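Exopolygalacturonase (Yersinia enterocolitica, PDB 2UVF) probably hydrolyses pectin-derived polygalacturonic acid from the chain end, as a family 28 exopolygalacturonase that binds digalacturonic acid. Local coordinates at residues 37-41 with 128-132. Residues are numbered along the deposited sequence; the frame is centred on the assembly and turned at random.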
loop_
_atom_site.group_PDB
_atom_site.type_symbol
_atom_site.label_atom_id
_atom_site.label_comp_id
_atom_site.label_asym_id
_atom_site.label_seq_id
_atom_site.Cartn_x
_atom_site.Cartn_y
_atom_site.Cartn_z
ATOM N N ALA A 37 -2.620 29.172 -6.630
ATOM C CA ALA A 37 -1.337 28.455 -6.715
ATOM C C ALA A 37 -1.348 27.054 -6.094
ATOM O O ALA A 37 -2.003 26.842 -5.068
ATOM C CB ALA A 37 -0.217 29.293 -6.095
ATOM N N PRO A 38 -0.618 26.096 -6.720
ATOM C CA PRO A 38 -0.415 24.746 -6.175
ATOM C C PRO A 38 0.133 24.774 -4.755
ATOM O O PRO A 38 1.026 25.573 -4.446
ATOM C CB PRO A 38 0.608 24.131 -7.134
ATOM C CG PRO A 38 0.338 24.814 -8.416
ATOM C CD PRO A 38 0.036 26.235 -8.036
ATOM N N GLN A 39 -0.426 23.921 -3.900
ATOM C CA GLN A 39 -0.069 23.906 -2.485
ATOM C C GLN A 39 0.879 22.771 -2.148
ATOM O O GLN A 39 0.729 21.650 -2.640
ATOM C CB GLN A 39 -1.318 23.817 -1.599
ATOM C CG GLN A 39 -2.221 25.028 -1.675
ATOM C CD GLN A 39 -3.496 24.879 -0.851
ATOM O OE1 GLN A 39 -3.667 23.909 -0.087
ATOM N NE2 GLN A 39 -4.408 25.849 -1.003
ATOM N N GLN A 40 1.865 23.096 -1.320
ATOM C CA GLN A 40 2.729 22.130 -0.635
ATOM C C GLN A 40 3.669 21.316 -1.523
ATOM O O GLN A 40 3.787 20.103 -1.350
ATOM C CB GLN A 40 1.908 21.228 0.304
ATOM C CG GLN A 40 1.020 22.023 1.256
ATOM C CD GLN A 40 0.209 21.158 2.201
ATOM O OE1 GLN A 40 0.671 20.109 2.666
ATOM N NE2 GLN A 40 -1.004 21.604 2.501
ATOM N N LEU A 41 4.363 21.984 -2.445
ATOM C CA LEU A 41 5.456 21.342 -3.159
ATOM C C LEU A 41 6.414 20.866 -2.078
ATOM O O LEU A 41 6.616 21.568 -1.089
ATOM C CB LEU A 41 6.154 22.307 -4.127
ATOM C CG LEU A 41 7.429 21.798 -4.824
ATOM C CD1 LEU A 41 7.126 20.624 -5.755
ATOM C CD2 LEU A 41 8.158 22.902 -5.582
ATOM N N PHE A 128 12.873 25.162 -6.556
ATOM C CA PHE A 128 11.833 24.503 -7.349
ATOM C C PHE A 128 10.470 25.195 -7.163
ATOM O O PHE A 128 10.070 25.520 -6.029
ATOM C CB PHE A 128 11.697 23.015 -6.957
ATOM C CG PHE A 128 12.916 22.160 -7.249
ATOM C CD1 PHE A 128 13.286 21.857 -8.562
ATOM C CD2 PHE A 128 13.655 21.604 -6.201
ATOM C CE1 PHE A 128 14.406 21.045 -8.835
ATOM C CE2 PHE A 128 14.763 20.792 -6.453
ATOM C CZ PHE A 128 15.143 20.511 -7.767
ATOM N N THR A 129 9.774 25.437 -8.274
ATOM C CA THR A 129 8.347 25.783 -8.227
ATOM C C THR A 129 7.515 24.899 -9.167
ATOM O O THR A 129 8.055 24.280 -10.086
ATOM C CB THR A 129 8.050 27.295 -8.512
ATOM O OG1 THR A 129 8.569 27.674 -9.794
ATOM C CG2 THR A 129 8.621 28.192 -7.422
ATOM N N VAL A 130 6.203 24.858 -8.918
ATOM C CA VAL A 130 5.233 24.102 -9.733
ATOM C C VAL A 130 3.986 24.946 -10.080
ATOM O O VAL A 130 3.422 25.631 -9.221
ATOM C CB VAL A 130 4.825 22.734 -9.041
ATOM C CG1 VAL A 130 4.106 22.954 -7.705
ATOM C CG2 VAL A 130 3.987 21.869 -9.967
ATOM N N LYS A 131 3.578 24.895 -11.349
ATOM C CA LYS A 131 2.345 25.552 -11.810
ATOM C C LYS A 131 1.374 24.523 -12.381
ATOM O O LYS A 131 1.795 23.627 -13.132
ATOM C CB LYS A 131 2.640 26.582 -12.918
ATOM C CG LYS A 131 3.696 27.613 -12.610
ATOM C CD LYS A 131 3.666 28.710 -13.667
ATOM C CE LYS A 131 4.749 29.763 -13.422
ATOM N NZ LYS A 131 4.414 31.093 -14.032
ATOM N N ALA A 132 0.097 24.656 -12.019
ATOM C CA ALA A 132 -1.003 23.977 -12.702
ATOM C C ALA A 132 -1.121 24.440 -14.151
ATOM O O ALA A 132 -1.038 25.637 -14.446
ATOM C CB ALA A 132 -2.316 24.214 -11.981
#
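P38 meets 128-132 with the outer part of its ring: CG of P38 lies 3.3 Å from O of V130 and 3.6 Å from N of A132. The pyrrolidine is therefore seated against the backbone between V130 and A132, level with K131, where CA of P38 and CA of K131 are 6.3 Å apart. The neighbouring ring carbon, CB of P38, touches CG1 of V130 at 3.7 Å. That methyl is placed by chi1 of 63°, which sets CG1 between the backbone N and the carbonyl carbon of V130. CB of Q39 and of Q40 points away from 128-132 and neither side chain touches it, so the next point of contact is L41. CB of L41 lies 4.2 Å from CG1 of V130, and one valine methyl thus touches both P38 and L41. A chi1 of 173° carries CG of L41 anti to the backbone N, and rotation about the next bond turns CD2 of L41 to F128, 3.3 Å from O and 3.8 Å from CB of F128. The phenylalanine ring leads away, leaving its CB to make the side-chain contact. No hydrogen bond crosses between the segments, and their strand axes stand 8.2 Å apart at 138°, evidence of apolar packing between two sheets rather than pairing within one. This fits the beta-sandwich of a fibronectin type III domain: Q39 bonds through its backbone to K58 of strand 53-58, whereas strand 125-134 lies between strands 66-73 and 146-149 in the facing sheet. L41, buried in the interior, also touches L55 and W57 of strand 53-58 and I146 of strand 146-149.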